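Local coordinates for protein cystatin-F (Homo sapiens, PDB 2CH9) that inhibits cysteine proteases such as papain and cathepsin L, more weakly than other cystatins do, and forms a disulfide-linked homodimer, at residues 29-34 and 54-59; 49-54 and 75-80; 69-74 and 105-110. All blocks are in the same frame, centred on the assembly; numbering follows the deposited sequence. Where two conformers were deposited one is given.

Contact 1: residues 29-34 and 54-59; sequences GVLQAA and SRITRA
I56 and A59 of strand 54-59 pack against V30, L31 and A34 on the side of helix 29-34. The helix lies against the sheet that wraps round it, as in the cystatin fold. The strand segment starts with S54 and R55, which both pair with E74 of strand 67-78 and form a classic beta bulge. R55 also makes a salt bridge with E74. I56 comes next and points into the helix. Its CG1 is anti to the carbonyl carbon (chi1 -56°), and CD1 continues from it to the helix. I56 CD1 lies 3.6 Å from A34 CB and 3.8 Å from L31 CD2. The L31 side chain crosses that of I56 at about a right angle. I56 CG2, anti to the backbone N, meets V30 CG1 at 4.0 Å. T57 and R58 follow as a second classic bulge, this time facing E72. T57 OG1 hydrogen-bonds to E72, and R58 makes a salt bridge with it. At A59 the strand returns to the helix. A59 CB sits by both methyls of V30, 4.1 Å from V30 CG1 and 4.2 Å from V30 CG2. L71 of strand 67-78 also touches V30 and A59. No hydrogen bond crosses between helix and strand. Only hydrocarbon meets hydrocarbon here, so fit and burial of apolar surface hold these two segments together, while the polar bonds of the strand go to its neighbours.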
loop_
_atom_site.group_PDB
_atom_site.type_symbol
_atom_site.label_atom_id
_atom_site.label_comp_id
_atom_site.label_asym_id
_atom_site.label_seq_id
_atom_site.Cartn_x
_atom_site.Cartn_y
_atom_site.Cartn_z
ATOM N N GLY A 29 12.224 14.039 1.103
ATOM C CA GLY A 29 12.037 12.611 0.839
ATOM C C GLY A 29 10.894 12.327 -0.131
ATOM O O GLY A 29 11.014 11.471 -1.026
ATOM N N VAL A 30 9.775 13.027 0.047
ATOM C CA VAL A 30 8.661 12.927 -0.897
ATOM C C VAL A 30 9.098 13.346 -2.296
ATOM O O VAL A 30 8.729 12.703 -3.265
ATOM C CB VAL A 30 7.462 13.793 -0.499
ATOM C CG1 VAL A 30 6.421 13.814 -1.627
ATOM C CG2 VAL A 30 6.830 13.268 0.777
ATOM N N LEU A 31 9.873 14.429 -2.389
ATOM C CA LEU A 31 10.313 14.938 -3.676
ATOM C C LEU A 31 11.205 13.930 -4.402
ATOM O O LEU A 31 11.065 13.738 -5.615
ATOM C CB LEU A 31 11.028 16.284 -3.525
ATOM C CG LEU A 31 10.169 17.422 -2.962
ATOM C CD1 LEU A 31 11.052 18.590 -2.578
ATOM C CD2 LEU A 31 9.088 17.874 -3.934
ATOM N N GLN A 32 12.102 13.284 -3.657
ATOM C CA GLN A 32 12.983 12.269 -4.221
ATOM C C GLN A 32 12.183 11.032 -4.629
ATOM O O GLN A 32 12.472 10.416 -5.642
ATOM C CB GLN A 32 14.099 11.897 -3.244
ATOM C CG GLN A 32 15.097 10.877 -3.791
ATOM C CD GLN A 32 15.814 11.353 -5.073
ATOM O OE1 GLN A 32 16.650 12.264 -5.027
ATOM N NE2 GLN A 32 15.489 10.731 -6.214
ATOM N N ALA A 33 11.160 10.682 -3.850
ATOM C CA ALA A 33 10.325 9.526 -4.181
ATOM C C ALA A 33 9.539 9.750 -5.484
ATOM O O ALA A 33 9.405 8.836 -6.308
ATOM C CB ALA A 33 9.395 9.177 -3.006
ATOM N N ALA A 34 9.040 10.968 -5.675
ATOM C CA ALA A 34 8.346 11.339 -6.909
ATOM C C ALA A 34 9.278 11.297 -8.125
ATOM O O ALA A 34 8.838 10.953 -9.223
ATOM C CB ALA A 34 7.715 12.715 -6.774
ATOM N N SER A 54 5.613 16.647 -12.316
ATOM C CA SER A 54 5.197 18.042 -12.446
ATOM C C SER A 54 4.465 18.575 -11.219
ATOM O O SER A 54 4.504 19.770 -10.959
ATOM C CB SER A 54 4.376 18.275 -13.725
ATOM O OG SER A 54 3.129 17.599 -13.694
ATOM N N ARG A 55 3.806 17.694 -10.468
ATOM C CA ARG A 55 3.048 18.107 -9.290
ATOM C C ARG A 55 2.817 16.916 -8.378
ATOM O O ARG A 55 2.495 15.839 -8.846
ATOM C CB ARG A 55 1.706 18.733 -9.710
ATOM C CG ARG A 55 0.871 19.298 -8.577
ATOM C CD ARG A 55 -0.135 20.344 -9.088
ATOM N NE ARG A 55 -1.304 19.727 -9.715
ATOM C CZ ARG A 55 -2.562 19.886 -9.302
ATOM N NH1 ARG A 55 -2.841 20.660 -8.253
ATOM N NH2 ARG A 55 -3.551 19.269 -9.941
ATOM N N ILE A 56 2.980 17.113 -7.077
ATOM C CA ILE A 56 2.658 16.078 -6.110
ATOM C C ILE A 56 1.466 16.581 -5.323
ATOM O O ILE A 56 1.582 17.548 -4.567
ATOM C CB ILE A 56 3.837 15.786 -5.170
ATOM C CG1 ILE A 56 5.067 15.404 -5.979
ATOM C CG2 ILE A 56 3.462 14.685 -4.161
ATOM C CD1 ILE A 56 6.352 15.654 -5.264
ATOM N N THR A 57 0.317 15.937 -5.516
ATOM C CA THR A 57 -0.923 16.440 -4.937
ATOM C C THR A 57 -1.204 15.865 -3.551
ATOM O O THR A 57 -1.747 16.557 -2.690
ATOM C CB THR A 57 -2.133 16.232 -5.881
ATOM O OG1 THR A 57 -1.997 14.986 -6.565
ATOM C CG2 THR A 57 -2.174 17.330 -6.921
ATOM N N ARG A 58 -0.815 14.607 -3.338
ATOM C CA ARG A 58 -1.052 13.919 -2.063
ATOM C C ARG A 58 0.097 12.969 -1.765
ATOM O O ARG A 58 0.725 12.443 -2.677
ATOM C CB ARG A 58 -2.407 13.174 -2.070
ATOM C CG ARG A 58 -3.590 14.115 -2.113
ATOM C CD ARG A 58 -4.956 13.462 -1.901
ATOM N NE ARG A 58 -5.526 12.990 -3.165
ATOM C CZ ARG A 58 -6.760 12.500 -3.311
ATOM N NH1 ARG A 58 -7.577 12.406 -2.264
ATOM N NH2 ARG A 58 -7.173 12.083 -4.508
ATOM N N ALA A 59 0.376 12.762 -0.483
ATOM C CA ALA A 59 1.506 11.925 -0.073
ATOM C C ALA A 59 1.237 11.328 1.307
ATOM O O ALA A 59 0.785 12.039 2.218
ATOM C CB ALA A 59 2.788 12.741 -0.039
#

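Contact 2: residues 49-54 and 75-80; sequences FLFKES and IGRTTC
The carbonyl oxygen L50 O takes two hydrogen bonds from T78, one from T78 OG1 at 2.7 Å and one from T78 N at 2.9 Å. The two segments are the open-end part of the antiparallel hairpin formed by strands 49-63 and 67-78. T78 N lies nearly along the C=O axis, whereas T78 OG1 stands above the carbonyl plane. The same hydroxyl oxygen accepts from C80 N, an ST turn at the corner of the chain. K52 and G76 form a hydrogen-bonded pair with bonds in both directions. R77 CB sits over the face of the F51 ring, a CH-pi contact 3.9 Å from the ring centroid. F51 CD2 also reaches I75 CD1 at 4.1 Å. An alanine in place of F51 would probably leave R77 CB without its ring and open a gap beside I75. F49 CB packs on R77 CG at 3.7 Å, with F49 CD2 near R77 CD. The guanidinium of R77 is engaged beyond the hairpin, by D47 and by L99 O. K52 is extended, and its NZ hydrogen-bonds to C91 O, next to the C80-C91 disulfide. Where the chain turns the corner, L50 N donates to C80 O over 2.8 Å with an N-H...O angle of 170°.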
loop_
_atom_site.group_PDB
_atom_site.type_symbol
_atom_site.label_atom_id
_atom_site.label_comp_id
_atom_site.label_asym_id
_atom_site.label_seq_id
_atom_site.Cartn_x
_atom_site.Cartn_y
_atom_site.Cartn_z
ATOM N N PHE A 49 10.456 11.075 -25.727
ATOM C CA PHE A 49 10.917 12.042 -24.730
ATOM C C PHE A 49 10.842 11.505 -23.301
ATOM O O PHE A 49 10.033 10.623 -22.995
ATOM C CB PHE A 49 10.116 13.342 -24.825
ATOM C CG PHE A 49 10.302 14.084 -26.122
ATOM C CD1 PHE A 49 11.457 14.823 -26.359
ATOM C CD2 PHE A 49 9.314 14.052 -27.100
ATOM C CE1 PHE A 49 11.632 15.514 -27.556
ATOM C CE2 PHE A 49 9.485 14.745 -28.309
ATOM C CZ PHE A 49 10.644 15.475 -28.533
ATOM N N LEU A 50 11.688 12.048 -22.430
ATOM C CA LEU A 50 11.604 11.754 -21.005
ATOM C C LEU A 50 10.451 12.539 -20.357
ATOM O O LEU A 50 10.162 13.681 -20.733
ATOM C CB LEU A 50 12.916 12.097 -20.284
ATOM C CG LEU A 50 14.231 11.382 -20.584
ATOM C CD1 LEU A 50 15.357 12.097 -19.841
ATOM C CD2 LEU A 50 14.177 9.908 -20.199
ATOM N N PHE A 51 9.808 11.923 -19.374
ATOM C CA PHE A 51 8.810 12.609 -18.564
ATOM C C PHE A 51 9.446 13.045 -17.257
ATOM O O PHE A 51 10.476 12.509 -16.866
ATOM C CB PHE A 51 7.617 11.696 -18.306
ATOM C CG PHE A 51 6.653 11.611 -19.458
ATOM C CD1 PHE A 51 7.045 11.070 -20.681
ATOM C CD2 PHE A 51 5.339 12.055 -19.314
ATOM C CE1 PHE A 51 6.143 10.985 -21.753
ATOM C CE2 PHE A 51 4.430 11.977 -20.375
ATOM C CZ PHE A 51 4.832 11.439 -21.596
ATOM N N LYS A 52 8.820 14.005 -16.580
ATOM C CA LYS A 52 9.310 14.515 -15.305
ATOM C C LYS A 52 8.123 14.782 -14.377
ATOM O O LYS A 52 7.036 15.183 -14.832
ATOM C CB LYS A 52 10.113 15.802 -15.547
ATOM C CG LYS A 52 10.745 16.463 -14.327
ATOM C CD LYS A 52 11.489 17.722 -14.744
ATOM C CE LYS A 52 12.146 18.407 -13.569
ATOM N NZ LYS A 52 12.846 19.667 -13.980
ATOM N N GLU A 53 8.312 14.546 -13.081
ATOM C CA GLU A 53 7.248 14.835 -12.123
ATOM C C GLU A 53 6.906 16.331 -12.217
ATOM O O GLU A 53 7.805 17.184 -12.249
ATOM C CB GLU A 53 7.659 14.403 -10.710
ATOM C CG GLU A 53 8.706 15.291 -9.996
ATOM C CD GLU A 53 10.146 15.084 -10.459
ATOM O OE1 GLU A 53 10.430 14.252 -11.354
ATOM O OE2 GLU A 53 11.017 15.783 -9.917
ATOM N N SER A 54 5.613 16.647 -12.316
ATOM C CA SER A 54 5.197 18.042 -12.446
ATOM C C SER A 54 4.465 18.575 -11.219
ATOM O O SER A 54 4.504 19.770 -10.959
ATOM C CB SER A 54 4.376 18.275 -13.725
ATOM O OG SER A 54 3.129 17.599 -13.694
ATOM N N ILE A 75 2.812 13.694 -13.806
ATOM C CA ILE A 75 4.029 13.696 -14.614
ATOM C C ILE A 75 3.745 14.305 -15.981
ATOM O O ILE A 75 2.627 14.205 -16.481
ATOM C CB ILE A 75 4.637 12.288 -14.754
ATOM C CG1 ILE A 75 3.695 11.348 -15.521
ATOM C CG2 ILE A 75 4.973 11.712 -13.365
ATOM C CD1 ILE A 75 4.354 10.042 -15.926
ATOM N N GLY A 76 4.751 14.951 -16.565
ATOM C CA GLY A 76 4.588 15.619 -17.846
ATOM C C GLY A 76 5.749 15.387 -18.792
ATOM O O GLY A 76 6.895 15.216 -18.357
ATOM N N ARG A 77 5.454 15.386 -20.092
ATOM C CA ARG A 77 6.485 15.195 -21.105
ATOM C C ARG A 77 7.415 16.407 -21.155
ATOM O O ARG A 77 6.953 17.547 -21.160
ATOM C CB ARG A 77 5.865 14.924 -22.476
ATOM C CG ARG A 77 6.900 14.545 -23.526
ATOM C CD ARG A 77 6.307 14.376 -24.915
ATOM N NE ARG A 77 5.679 13.069 -25.114
ATOM C CZ ARG A 77 4.435 12.887 -25.548
ATOM N NH1 ARG A 77 3.665 13.928 -25.850
ATOM N NH2 ARG A 77 3.956 11.657 -25.698
ATOM N N THR A 78 8.723 16.147 -21.159
ATOM C CA THR A 78 9.733 17.199 -21.293
ATOM C C THR A 78 10.258 17.277 -22.729
ATOM O O THR A 78 9.879 16.476 -23.588
ATOM C CB THR A 78 10.939 16.980 -20.340
ATOM O OG1 THR A 78 11.707 15.856 -20.785
ATOM C CG2 THR A 78 10.488 16.747 -18.916
ATOM N N THR A 79 11.144 18.239 -22.977
ATOM C CA THR A 79 11.745 18.426 -24.297
ATOM C C THR A 79 13.069 17.658 -24.438
ATOM O O THR A 79 13.790 17.827 -25.426
ATOM C CB THR A 79 12.010 19.924 -24.594
ATOM O OG1 THR A 79 12.911 20.450 -23.614
ATOM C CG2 THR A 79 10.717 20.728 -24.576
ATOM N N CYS A 80 13.389 16.831 -23.443
ATOM C CA CYS A 80 14.609 16.039 -23.456
ATOM C C CYS A 80 14.335 14.674 -24.015
ATOM O O CYS A 80 13.474 13.959 -23.520
ATOM C CB CYS A 80 15.144 15.839 -22.050
ATOM S SG CYS A 80 15.955 17.224 -21.269
#

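Contact 3: residues 69-74 and 105-110; sequences YMLEVE and CYSEVW
Y69 pairs with V109, L71 with S107 and V73 with C105, each through two backbone hydrogen bonds across neighbouring antiparallel strands. Strands 67-78 and 102-112 lie inside the antiparallel sheet of the cystatin fold, one face against helix 28-44 and the other, at M70, against M70 of the second subunit. The shortest bond is Y69 N to V109 O at 2.7 Å. M70 and E108 form a non-hydrogen-bonded pair, and E108 CA directs a CA-H...O contact to Y69 O at 3.1 Å. On their face, M70 and Y106 run side by side. Chi1 of 172° sets Y106 CG anti to the backbone N. Y106 OH lies 3.3 Å from M70 CB. That hydroxyl donates to E108 OE2 at 2.7 Å, and E108 OE2 accepts through its anti lone pair. E108 OE1 forms a salt bridge with K68 of the same chain. On the other face, S107 OG lies 3.7 Å from L71 CB and is hydrogen-bonded to S37 of helix 28-44. That helix covers Y69 and L71 through A33, while C105 is tied to C125 by a disulfide. E108 thus has both oxygens engaged, and the Y106 and K68 bonds would probably stabilise its negative charge.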
loop_
_atom_site.group_PDB
_atom_site.type_symbol
_atom_site.label_atom_id
_atom_site.label_comp_id
_atom_site.label_asym_id
_atom_site.label_seq_id
_atom_site.Cartn_x
_atom_site.Cartn_y
_atom_site.Cartn_z
ATOM N N TYR A 69 6.696 5.379 0.504
ATOM C CA TYR A 69 5.887 6.534 0.115
ATOM C C TYR A 69 4.712 6.089 -0.706
ATOM O O TYR A 69 4.838 5.222 -1.568
ATOM C CB TYR A 69 6.719 7.544 -0.659
ATOM C CG TYR A 69 7.816 8.140 0.176
ATOM C CD1 TYR A 69 7.570 9.231 1.017
ATOM C CD2 TYR A 69 9.093 7.588 0.172
ATOM C CE1 TYR A 69 8.582 9.763 1.799
ATOM C CE2 TYR A 69 10.104 8.117 0.957
ATOM C CZ TYR A 69 9.845 9.196 1.758
ATOM O OH TYR A 69 10.867 9.711 2.513
ATOM N N MET A 70 3.540 6.622 -0.397
ATOM C CA MET A 70 2.377 6.410 -1.249
ATOM C C MET A 70 2.060 7.783 -1.817
ATOM O O MET A 70 1.728 8.695 -1.055
ATOM C CB MET A 70 1.197 5.857 -0.438
ATOM C CG MET A 70 1.543 4.573 0.278
ATOM S SD MET A 70 0.269 4.046 1.415
ATOM C CE MET A 70 0.826 2.367 1.741
ATOM N N LEU A 71 2.170 7.931 -3.136
ATOM C CA LEU A 71 2.153 9.253 -3.760
ATOM C C LEU A 71 1.104 9.374 -4.842
ATOM O O LEU A 71 0.864 8.439 -5.601
ATOM C CB LEU A 71 3.511 9.598 -4.372
ATOM C CG LEU A 71 4.784 9.511 -3.540
ATOM C CD1 LEU A 71 5.942 9.938 -4.408
ATOM C CD2 LEU A 71 4.717 10.396 -2.276
ATOM N N GLU A 72 0.477 10.547 -4.880
ATOM C CA GLU A 72 -0.344 10.977 -5.992
ATOM C C GLU A 72 0.469 12.079 -6.675
ATOM O O GLU A 72 0.647 13.165 -6.133
ATOM C CB GLU A 72 -1.687 11.512 -5.489
ATOM C CG GLU A 72 -2.683 11.840 -6.568
ATOM C CD GLU A 72 -3.975 12.407 -5.995
ATOM O OE1 GLU A 72 -3.980 13.582 -5.533
ATOM O OE2 GLU A 72 -4.999 11.686 -6.002
ATOM N N VAL A 73 0.959 11.779 -7.868
ATOM C CA VAL A 73 1.951 12.615 -8.538
ATOM C C VAL A 73 1.549 12.803 -10.011
ATOM O O VAL A 73 1.127 11.851 -10.666
ATOM C CB VAL A 73 3.385 12.002 -8.393
ATOM C CG1 VAL A 73 3.374 10.497 -8.632
ATOM C CG2 VAL A 73 4.398 12.702 -9.299
ATOM N N GLU A 74 1.603 14.035 -10.502
ATOM C CA GLU A 74 1.404 14.287 -11.916
ATOM C C GLU A 74 2.759 14.292 -12.621
ATOM O O GLU A 74 3.741 14.804 -12.085
ATOM C CB GLU A 74 0.658 15.601 -12.145
ATOM C CG GLU A 74 -0.840 15.513 -11.841
ATOM C CD GLU A 74 -1.511 16.870 -11.761
ATOM O OE1 GLU A 74 -1.023 17.836 -12.397
ATOM O OE2 GLU A 74 -2.542 16.981 -11.059
ATOM N N CYS A 105 -0.642 9.851 -11.893
ATOM C CA CYS A 105 -0.141 8.576 -11.406
ATOM C C CYS A 105 -0.384 8.373 -9.914
ATOM O O CYS A 105 -0.491 9.328 -9.147
ATOM C CB CYS A 105 1.364 8.453 -11.673
ATOM S SG CYS A 105 1.848 8.616 -13.391
ATOM N N TYR A 106 -0.482 7.112 -9.521
ATOM C CA TYR A 106 -0.315 6.718 -8.144
ATOM C C TYR A 106 0.938 5.850 -8.088
ATOM O O TYR A 106 1.126 4.956 -8.915
ATOM C CB TYR A 106 -1.533 5.934 -7.633
ATOM C CG TYR A 106 -1.282 5.361 -6.254
ATOM C CD1 TYR A 106 -1.383 6.169 -5.113
ATOM C CD2 TYR A 106 -0.891 4.020 -6.087
ATOM C CE1 TYR A 106 -1.124 5.667 -3.853
ATOM C CE2 TYR A 106 -0.632 3.508 -4.816
ATOM C CZ TYR A 106 -0.759 4.339 -3.705
ATOM O OH TYR A 106 -0.511 3.846 -2.448
ATOM N N SER A 107 1.802 6.117 -7.120
ATOM C CA SER A 107 2.953 5.272 -6.927
ATOM C C SER A 107 3.213 4.907 -5.468
ATOM O O SER A 107 2.814 5.627 -4.534
ATOM C CB SER A 107 4.204 5.919 -7.526
ATOM O OG SER A 107 4.613 7.012 -6.734
ATOM N N GLU A 108 3.882 3.769 -5.292
ATOM C CA GLU A 108 4.480 3.405 -4.014
ATOM C C GLU A 108 5.961 3.244 -4.265
ATOM O O GLU A 108 6.368 2.616 -5.251
ATOM C CB GLU A 108 3.846 2.136 -3.455
ATOM C CG GLU A 108 2.421 2.392 -2.988
ATOM C CD GLU A 108 1.638 1.163 -2.593
ATOM O OE1 GLU A 108 2.158 0.013 -2.639
ATOM O OE2 GLU A 108 0.459 1.357 -2.231
ATOM N N VAL A 109 6.758 3.848 -3.390
ATOM C CA VAL A 109 8.199 3.911 -3.535
ATOM C C VAL A 109 8.780 3.550 -2.178
ATOM O O VAL A 109 8.457 4.195 -1.160
ATOM C CB VAL A 109 8.658 5.352 -3.876
ATOM C CG1 VAL A 109 10.168 5.434 -3.949
ATOM C CG2 VAL A 109 8.014 5.847 -5.176
ATOM N N TRP A 110 9.621 2.523 -2.153
ATOM C CA TRP A 110 10.238 2.062 -0.914
ATOM C C TRP A 110 11.696 2.490 -0.902
ATOM O O TRP A 110 12.455 2.145 -1.817
ATOM C CB TRP A 110 10.124 0.535 -0.796
ATOM C CG TRP A 110 10.638 -0.031 0.516
ATOM C CD1 TRP A 110 10.310 0.379 1.791
ATOM C CD2 TRP A 110 11.551 -1.123 0.674
ATOM N NE1 TRP A 110 10.969 -0.388 2.719
ATOM C CE2 TRP A 110 11.736 -1.317 2.066
ATOM C CE3 TRP A 110 12.216 -1.965 -0.221
ATOM C CZ2 TRP A 110 12.575 -2.315 2.579
ATOM C CZ3 TRP A 110 13.048 -2.948 0.286
ATOM C CH2 TRP A 110 13.218 -3.117 1.680
#

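From the N terminus, helix 28-44 comes first, and contact 1 closes the loop that brings strand 49-63 back against it. Contact 2 opens on 49-54, before contact 1 has closed, and closes the hairpin on strand 67-78. Contacts 1 and 2 therefore cross along the chain, and they share S54. Contact 3 starts on strand 67-78, before the second segment of contact 2, so these two cross as well. It closes the longest loop, bringing in strand 102-112. Contacts 1 and 3 follow in series. Contacts 2 and 3 touch where I75 CD1 packs on C105 SG. Together the contacts tie the helix to three consecutive strands of the sheet.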